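Local coordinates for protein regulator of nonsense transcripts 2 (Homo sapiens, PDB 4CEK) that takes part in nonsense-mediated mRNA decay, where its MIF4G domains, including the second one crystallised here, probably serve as helical scaffolds, at residues 89-94 with 213-218; 229-234 with 268-273. All coordinates share one frame; numbering follows the deposited sequence.

Contact 1 of 2, residues 89-94 with 213-218; sequences EAEDLT and KNKTVR
Glu91 and Lys215 meet between two helices that stand well apart: the closest CA atoms, those of Glu91 and Thr216, are 10.5 Å from each other, and the two segments bury a mere 77 Å² between them. The bridging is done by long side chains that come from opposite directions. In Lys215, CB points toward residues 89-94, and CG, anti to the backbone N (chi1 -177°), continues the chain away from its own helix. Its CB and CG make no close approach to that segment. CD is the first atom to do so, at 3.9 Å from Glu91 OE2, and CE is the nearest, 3.0 Å from the same oxygen. The chain is bent at chi2, chi3 and chi4, and NZ, one atom past CE, lies 3.5 Å from Glu91 OE2. This is a salt bridge, but not a hydrogen bond: the oxygen rests beside the end of the methylene chain, and NZ is hydrogen-bonded elsewhere. Lys215 also makes a cation-pi contact with Phe159 of helix 148-159, a residue that Glu91 touches as well. The carboxylate and the aromatic ring would both be expected to steady the positive charge of this buried lysine. A methionine in its place would probably leave the Glu91 carboxylate without its opposite charge and Phe159 without its cation. Within helix 89-99, Ala90 O accepts from Thr94 N at 2.9 Å and from Thr94 OG1 at 2.8 Å, the two donors reaching opposite faces of the carbonyl plane; the Thr94 side chain also touches Phe159. Helices 89-99 and 210-225 are thus joined by a charged pair beside a shared aromatic residue, an interhelical salt bridge within the all-helical fold of a MIF4G protein.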
ATOM      1  N   GLU A  89      -6.486   9.863 -12.088  1.00 64.71           N
ATOM      2  CA  GLU A  89      -7.446   9.306 -13.049  1.00 67.41           C
ATOM      3  C   GLU A  89      -7.931   7.913 -12.614  1.00 58.80           C
ATOM      4  O   GLU A  89      -9.102   7.604 -12.752  1.00 57.56           O
ATOM      5  CB  GLU A  89      -6.817   9.204 -14.446  1.00 73.60           C
ATOM      6  CG  GLU A  89      -6.509  10.534 -15.125  1.00 78.71           C
ATOM      7  CD  GLU A  89      -5.056  10.994 -14.987  1.00 83.74           C
ATOM      8  OE1 GLU A  89      -4.502  11.003 -13.857  1.00 82.25           O
ATOM      9  OE2 GLU A  89      -4.472  11.377 -16.027  1.00 81.44           O
ATOM     10  N   ALA A  90      -7.025   7.103 -12.061  1.00 57.74           N
ATOM     11  CA  ALA A  90      -7.327   5.723 -11.645  1.00 58.30           C
ATOM     12  C   ALA A  90      -8.403   5.685 -10.552  1.00 59.62           C
ATOM     13  O   ALA A  90      -9.355   4.919 -10.643  1.00 63.18           O
ATOM     14  CB  ALA A  90      -6.060   5.017 -11.168  1.00 49.10           C
ATOM     15  N   GLU A  91      -8.247   6.530  -9.538  1.00 58.52           N
ATOM     16  CA  GLU A  91      -9.237   6.677  -8.465  1.00 57.65           C
ATOM     17  C   GLU A  91     -10.550   7.289  -8.923  1.00 54.23           C
ATOM     18  O   GLU A  91     -11.590   6.928  -8.398  1.00 45.60           O
ATOM     19  CB  GLU A  91      -8.667   7.510  -7.310  1.00 57.88           C
ATOM     20  CG  GLU A  91      -7.622   6.752  -6.510  1.00 64.26           C
ATOM     21  CD  GLU A  91      -6.694   7.660  -5.730  1.00 67.26           C
ATOM     22  OE1 GLU A  91      -7.167   8.625  -5.077  1.00 69.30           O
ATOM     23  OE2 GLU A  91      -5.483   7.388  -5.792  1.00 71.76           O
ATOM     24  N   ASP A  92     -10.504   8.232  -9.867  1.00 55.28           N
ATOM     25  CA  ASP A  92     -11.732   8.806 -10.408  1.00 55.80           C
ATOM     26  C   ASP A  92     -12.557   7.747 -11.153  1.00 55.23           C
ATOM     27  O   ASP A  92     -13.761   7.611 -10.926  1.00 53.69           O
ATOM     28  CB  ASP A  92     -11.430   9.966 -11.368  1.00 61.61           C
ATOM     29  CG  ASP A  92     -12.713  10.646 -11.894  1.00 65.82           C
ATOM     30  OD1 ASP A  92     -13.325  11.474 -11.166  1.00 67.84           O
ATOM     31  OD2 ASP A  92     -13.112  10.330 -13.034  1.00 69.99           O
ATOM     32  N   LEU A  93     -11.894   7.038 -12.059  1.00 50.99           N
ATOM     33  CA  LEU A  93     -12.491   5.931 -12.796  1.00 55.86           C
ATOM     34  C   LEU A  93     -13.038   4.856 -11.855  1.00 52.88           C
ATOM     35  O   LEU A  93     -14.175   4.434 -12.002  1.00 45.71           O
ATOM     36  CB  LEU A  93     -11.455   5.325 -13.748  1.00 59.56           C
ATOM     37  CG  LEU A  93     -11.826   4.064 -14.521  1.00 66.72           C
ATOM     38  CD1 LEU A  93     -13.201   4.173 -15.195  1.00 67.37           C
ATOM     39  CD2 LEU A  93     -10.717   3.796 -15.538  1.00 68.69           C
ATOM     40  N   THR A  94     -12.230   4.426 -10.883  1.00 54.24           N
ATOM     41  CA  THR A  94     -12.707   3.480  -9.870  1.00 54.68           C
ATOM     42  C   THR A  94     -13.933   3.994  -9.085  1.00 57.05           C
ATOM     43  O   THR A  94     -14.871   3.224  -8.831  1.00 55.30           O
ATOM     44  CB  THR A  94     -11.588   3.074  -8.892  1.00 52.01           C
ATOM     45  OG1 THR A  94     -10.496   2.540  -9.637  1.00 51.81           O
ATOM     46  CG2 THR A  94     -12.080   2.016  -7.877  1.00 50.52           C
ATOM     47  N   LYS A 213       0.935  10.433  -5.909  1.00 60.99           N
ATOM     48  CA  LYS A 213       1.947   9.441  -6.222  1.00 56.72           C
ATOM     49  C   LYS A 213       2.460   8.801  -4.909  1.00 55.40           C
ATOM     50  O   LYS A 213       2.627   7.571  -4.807  1.00 50.55           O
ATOM     51  CB  LYS A 213       3.075  10.104  -7.012  1.00 54.87           C
ATOM     52  CG  LYS A 213       2.597  10.828  -8.268  1.00 61.60           C
ATOM     53  CD  LYS A 213       3.739  11.526  -9.017  1.00 62.00           C
ATOM     54  CE  LYS A 213       3.465  11.688 -10.511  1.00 59.00           C
ATOM     55  NZ  LYS A 213       4.713  11.821 -11.326  1.00 59.56           N
ATOM     56  N   ASN A 214       2.688   9.650  -3.904  1.00 53.96           N
ATOM     57  CA  ASN A 214       3.156   9.212  -2.586  1.00 51.27           C
ATOM     58  C   ASN A 214       2.123   8.339  -1.841  1.00 46.08           C
ATOM     59  O   ASN A 214       2.513   7.409  -1.161  1.00 47.53           O
ATOM     60  CB  ASN A 214       3.599  10.429  -1.736  1.00 56.06           C
ATOM     61  CG  ASN A 214       4.960  11.027  -2.179  1.00 57.58           C
ATOM     62  OD1 ASN A 214       5.786  10.375  -2.851  1.00 55.23           O
ATOM     63  ND2 ASN A 214       5.197  12.286  -1.783  1.00 52.32           N
ATOM     64  N   LYS A 215       0.820   8.605  -2.009  1.00 41.97           N
ATOM     65  CA  LYS A 215      -0.218   7.717  -1.514  1.00 43.03           C
ATOM     66  C   LYS A 215      -0.054   6.322  -2.134  1.00 40.25           C
ATOM     67  O   LYS A 215      -0.054   5.324  -1.411  1.00 41.06           O
ATOM     68  CB  LYS A 215      -1.627   8.231  -1.862  1.00 48.82           C
ATOM     69  CG  LYS A 215      -2.778   7.374  -1.289  1.00 52.56           C
ATOM     70  CD  LYS A 215      -4.038   7.288  -2.172  1.00 54.72           C
ATOM     71  CE  LYS A 215      -3.837   6.445  -3.433  1.00 57.39           C
ATOM     72  NZ  LYS A 215      -4.334   5.024  -3.425  1.00 49.65           N
ATOM     73  N   THR A 216       0.071   6.246  -3.461  1.00 35.42           N
ATOM     74  CA  THR A 216       0.211   4.949  -4.119  1.00 35.57           C
ATOM     75  C   THR A 216       1.420   4.218  -3.566  1.00 35.80           C
ATOM     76  O   THR A 216       1.325   3.055  -3.211  1.00 36.27           O
ATOM     77  CB  THR A 216       0.367   5.073  -5.643  1.00 36.62           C
ATOM     78  OG1 THR A 216      -0.829   5.595  -6.220  1.00 40.16           O
ATOM     79  CG2 THR A 216       0.648   3.736  -6.259  1.00 34.23           C
ATOM     80  N   VAL A 217       2.558   4.910  -3.498  1.00 35.18           N
ATOM     81  CA  VAL A 217       3.810   4.291  -3.084  1.00 32.34           C
ATOM     82  C   VAL A 217       3.770   3.927  -1.617  1.00 32.57           C
ATOM     83  O   VAL A 217       4.271   2.872  -1.255  1.00 35.92           O
ATOM     84  CB  VAL A 217       5.040   5.185  -3.416  1.00 35.81           C
ATOM     85  CG1 VAL A 217       6.184   4.908  -2.464  1.00 35.06           C
ATOM     86  CG2 VAL A 217       5.494   4.963  -4.847  1.00 33.97           C
ATOM     87  N   ARG A 218       3.143   4.743  -0.770  1.00 33.18           N
ATOM     88  CA  ARG A 218       2.979   4.359   0.652  1.00 37.22           C
ATOM     89  C   ARG A 218       2.124   3.097   0.846  1.00 33.04           C
ATOM     90  O   ARG A 218       2.460   2.243   1.675  1.00 28.96           O
ATOM     91  CB  ARG A 218       2.371   5.493   1.488  1.00 42.69           C
ATOM     92  CG  ARG A 218       3.320   6.663   1.733  1.00 49.78           C
ATOM     93  CD  ARG A 218       2.751   7.634   2.747  1.00 55.68           C
ATOM     94  NE  ARG A 218       3.081   9.020   2.409  1.00 66.74           N
ATOM     95  CZ  ARG A 218       4.105   9.718   2.910  1.00 69.02           C
ATOM     96  NH1 ARG A 218       4.944   9.170   3.795  1.00 67.70           N
ATOM     97  NH2 ARG A 218       4.299  10.974   2.510  1.00 62.32           N
TER

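Contact 2 of 2, residues 229-234 with 268-273; sequences FTKNDT and PESHLR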
ATOM      1  N   PHE A 229       2.665  -7.688  -1.098  1.00 37.45           N
ATOM      2  CA  PHE A 229       3.665  -7.590  -2.173  1.00 32.46           C
ATOM      3  C   PHE A 229       4.862  -8.340  -1.669  1.00 32.01           C
ATOM      4  O   PHE A 229       5.127  -8.310  -0.474  1.00 33.90           O
ATOM      5  CB  PHE A 229       4.075  -6.165  -2.446  1.00 36.16           C
ATOM      6  CG  PHE A 229       3.105  -5.423  -3.288  1.00 42.26           C
ATOM      7  CD1 PHE A 229       3.198  -5.450  -4.668  1.00 47.40           C
ATOM      8  CD2 PHE A 229       2.075  -4.706  -2.713  1.00 44.93           C
ATOM      9  CE1 PHE A 229       2.294  -4.755  -5.451  1.00 45.32           C
ATOM     10  CE2 PHE A 229       1.158  -4.019  -3.499  1.00 40.97           C
ATOM     11  CZ  PHE A 229       1.280  -4.036  -4.864  1.00 41.61           C
ATOM     12  N   THR A 230       5.541  -9.072  -2.548  1.00 31.01           N
ATOM     13  CA  THR A 230       6.728  -9.807  -2.164  1.00 28.88           C
ATOM     14  C   THR A 230       7.861  -8.800  -2.225  1.00 30.84           C
ATOM     15  O   THR A 230       7.706  -7.720  -2.838  1.00 29.98           O
ATOM     16  CB  THR A 230       7.060 -10.962  -3.153  1.00 28.61           C
ATOM     17  OG1 THR A 230       7.191 -10.402  -4.449  1.00 29.44           O
ATOM     18  CG2 THR A 230       5.989 -12.105  -3.161  1.00 21.76           C
ATOM     19  N   LYS A 231       8.998  -9.169  -1.625  1.00 32.11           N
ATOM     20  CA  LYS A 231      10.212  -8.328  -1.598  1.00 32.34           C
ATOM     21  C   LYS A 231      10.666  -8.053  -2.997  1.00 30.30           C
ATOM     22  O   LYS A 231      11.024  -6.916  -3.350  1.00 27.78           O
ATOM     23  CB  LYS A 231      11.317  -9.020  -0.811  1.00 33.16           C
ATOM     24  CG  LYS A 231      11.000  -9.041   0.679  1.00 38.09           C
ATOM     25  CD  LYS A 231      11.797 -10.070   1.478  1.00 39.68           C
ATOM     26  CE  LYS A 231      11.350 -10.041   2.930  1.00 42.17           C
ATOM     27  NZ  LYS A 231      10.153 -10.922   3.126  1.00 46.11           N
ATOM     28  N   ASN A 232      10.610  -9.096  -3.812  1.00 30.83           N
ATOM     29  CA  ASN A 232      10.993  -9.008  -5.225  1.00 30.76           C
ATOM     30  C   ASN A 232      10.106  -8.038  -5.990  1.00 30.05           C
ATOM     31  O   ASN A 232      10.613  -7.276  -6.786  1.00 30.25           O
ATOM     32  CB  ASN A 232      10.958 -10.403  -5.846  1.00 33.48           C
ATOM     33  CG  ASN A 232      11.623 -10.457  -7.207  1.00 34.81           C
ATOM     34  OD1 ASN A 232      12.803 -10.195  -7.317  1.00 35.57           O
ATOM     35  ND2 ASN A 232      10.871 -10.846  -8.244  1.00 36.16           N
ATOM     36  N   ASP A 233       8.793  -8.036  -5.742  1.00 32.31           N
ATOM     37  CA  ASP A 233       7.866  -7.034  -6.341  1.00 32.44           C
ATOM     38  C   ASP A 233       8.270  -5.602  -6.075  1.00 33.85           C
ATOM     39  O   ASP A 233       8.308  -4.741  -6.968  1.00 35.66           O
ATOM     40  CB  ASP A 233       6.473  -7.114  -5.697  1.00 36.93           C
ATOM     41  CG  ASP A 233       5.541  -8.090  -6.363  1.00 44.25           C
ATOM     42  OD1 ASP A 233       5.513  -8.125  -7.616  1.00 51.06           O
ATOM     43  OD2 ASP A 233       4.801  -8.781  -5.614  1.00 46.52           O
ATOM     44  N   THR A 234       8.473  -5.311  -4.796  1.00 32.53           N
ATOM     45  CA  THR A 234       8.745  -3.963  -4.377  1.00 31.39           C
ATOM     46  C   THR A 234      10.187  -3.530  -4.721  1.00 29.24           C
ATOM     47  O   THR A 234      10.419  -2.368  -5.012  1.00 26.54           O
ATOM     48  CB  THR A 234       8.469  -3.850  -2.885  1.00 31.99           C
ATOM     49  OG1 THR A 234       7.119  -4.302  -2.661  1.00 29.84           O
ATOM     50  CG2 THR A 234       8.685  -2.385  -2.394  1.00 26.45           C
ATOM     51  N   PRO A 268      16.688 -10.973   5.738  1.00 43.14           N
ATOM     52  CA  PRO A 268      17.864 -11.613   5.121  1.00 45.58           C
ATOM     53  C   PRO A 268      17.722 -11.896   3.624  1.00 49.27           C
ATOM     54  O   PRO A 268      18.687 -11.790   2.875  1.00 46.29           O
ATOM     55  CB  PRO A 268      18.004 -12.928   5.888  1.00 46.73           C
ATOM     56  CG  PRO A 268      16.788 -13.065   6.733  1.00 44.22           C
ATOM     57  CD  PRO A 268      16.204 -11.708   6.911  1.00 44.16           C
ATOM     58  N   GLU A 269      16.505 -12.229   3.206  1.00 52.23           N
ATOM     59  CA  GLU A 269      16.211 -12.545   1.814  1.00 50.77           C
ATOM     60  C   GLU A 269      16.505 -11.376   0.901  1.00 48.81           C
ATOM     61  O   GLU A 269      16.987 -11.562  -0.229  1.00 46.73           O
ATOM     62  CB  GLU A 269      14.736 -12.921   1.666  1.00 52.29           C
ATOM     63  CG  GLU A 269      14.316 -14.137   2.488  1.00 59.33           C
ATOM     64  CD  GLU A 269      13.736 -13.795   3.858  1.00 66.24           C
ATOM     65  OE1 GLU A 269      14.295 -12.933   4.587  1.00 66.88           O
ATOM     66  OE2 GLU A 269      12.722 -14.422   4.220  1.00 73.73           O
ATOM     67  N   SER A 270      16.196 -10.173   1.395  1.00 48.14           N
ATOM     68  CA  SER A 270      16.250  -8.941   0.593  1.00 45.45           C
ATOM     69  C   SER A 270      17.405  -8.018   0.922  1.00 44.65           C
ATOM     70  O   SER A 270      17.635  -7.065   0.173  1.00 43.17           O
ATOM     71  CB  SER A 270      14.940  -8.159   0.761  1.00 41.49           C
ATOM     72  OG  SER A 270      14.497  -8.244   2.090  1.00 37.69           O
ATOM     73  N   HIS A 271      18.109  -8.291   2.025  1.00 44.03           N
ATOM     74  CA  HIS A 271      19.135  -7.403   2.551  1.00 42.19           C
ATOM     75  C   HIS A 271      20.141  -6.974   1.522  1.00 43.70           C
ATOM     76  O   HIS A 271      20.380  -5.763   1.330  1.00 41.81           O
ATOM     77  CB  HIS A 271      19.856  -8.037   3.750  1.00 45.70           C
ATOM     78  CG  HIS A 271      21.120  -7.298   4.150  1.00 49.45           C
ATOM     79  ND1 HIS A 271      22.310  -7.900   4.239  1.00 50.59           N
ATOM     80  CD2 HIS A 271      21.343  -5.949   4.431  1.00 48.59           C
ATOM     81  CE1 HIS A 271      23.240  -6.995   4.563  1.00 52.55           C
ATOM     82  NE2 HIS A 271      22.644  -5.804   4.676  1.00 49.16           N
ATOM     83  N   LEU A 272      20.708  -7.951   0.830  1.00 43.89           N
ATOM     84  CA  LEU A 272      21.825  -7.724  -0.086  1.00 47.02           C
ATOM     85  C   LEU A 272      21.426  -6.896  -1.273  1.00 43.78           C
ATOM     86  O   LEU A 272      22.203  -6.086  -1.768  1.00 45.48           O
ATOM     87  CB  LEU A 272      22.430  -9.077  -0.551  1.00 57.28           C
ATOM     88  CG  LEU A 272      23.521  -9.116  -1.658  1.00 66.29           C
ATOM     89  CD1 LEU A 272      24.484 -10.295  -1.511  1.00 64.23           C
ATOM     90  CD2 LEU A 272      22.895  -9.131  -3.057  1.00 67.42           C
ATOM     91  N   ARG A 273      20.214  -7.100  -1.767  1.00 48.49           N
ATOM     92  CA  ARG A 273      19.781  -6.387  -2.972  1.00 43.53           C
ATOM     93  C   ARG A 273      19.323  -4.988  -2.644  1.00 39.63           C
ATOM     94  O   ARG A 273      19.507  -4.071  -3.459  1.00 38.26           O
ATOM     95  CB  ARG A 273      18.675  -7.131  -3.673  1.00 51.65           C
ATOM     96  CG  ARG A 273      18.586  -6.779  -5.141  1.00 62.35           C
ATOM     97  CD  ARG A 273      17.250  -7.213  -5.710  1.00 72.87           C
ATOM     98  NE  ARG A 273      17.398  -8.162  -6.810  1.00 81.05           N
ATOM     99  CZ  ARG A 273      16.453  -9.013  -7.211  1.00 86.17           C
ATOM    100  NH1 ARG A 273      15.256  -9.029  -6.614  1.00 73.58           N
ATOM    101  NH2 ARG A 273      16.702  -9.845  -8.233  1.00 94.53           N
TER
HETATM  102  O   HOH W   1      14.760 -11.551  -8.551  1.00 45.72           O
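Lys231 lays its aliphatic chain against Ser270 where the two segments come closest, their CA atoms 6.5 Å apart. Lys231 CD is 3.3 Å from Ser270 OG and 3.7 Å from Ser270 CB, while CB and CG of the lysine pass alongside the same serine CB. Methylene contact, rather than polar pairing, makes up this tight part: the buried Ser270 OG is hydrogen-bonded to Leu264 O, and the lysine chain also touches Phe263 and Leu264 of helix 247-266. Farther out, Lys231 NZ stands 4.5 Å from Glu269 OE2, opposite charges too distant for a salt bridge.

The solvent side has a different chemistry. With CG anti to the backbone N (chi1 -167°), the exposed Asn232 brings OD1 to the edge of the Arg273 guanidinium. Arg273 NH1 donates to Asn232 OD1 over 2.8 Å, approaching in the carbonyl plane, and the amide and guanidinium planes are 32° apart. A water closes the ring, donating to Asn232 OD1 and accepting from Arg273 NH2, so the oxygen receives two bonds.

Across the first turn of helix 231-243, Asp233 N donates to Thr230 OG1 (3.1 Å) and Thr230 N donates to Asp233 OD2 (3.2 Å). These reciprocal bonds define a capping box with Thr230 as N-cap. The first turns of helices 231-243 and 268-287 meet beside helix 247-266, at a surface of the MIF4G helical fold.

In the fold
The two contacts share no helix, and their centres lie 24 Å apart on opposite sides of the chain's centre, with nearest atoms about 7 Å apart. Contact 1, about 10 Å from that centre, is partly buried and joins helices far separated in sequence through ionic chemistry. Contact 2, about 16 Å out, is a surface contact between elements nearer in sequence; it buries about two and a half times as much surface and relies on methylene packing and a hydrated amide-guanidinium bond. They are linked indirectly: helix 210-225 of contact 1 precedes helix 231-243 of contact 2, and both pack against helix 247-266, through Val217 and Thr234 respectively.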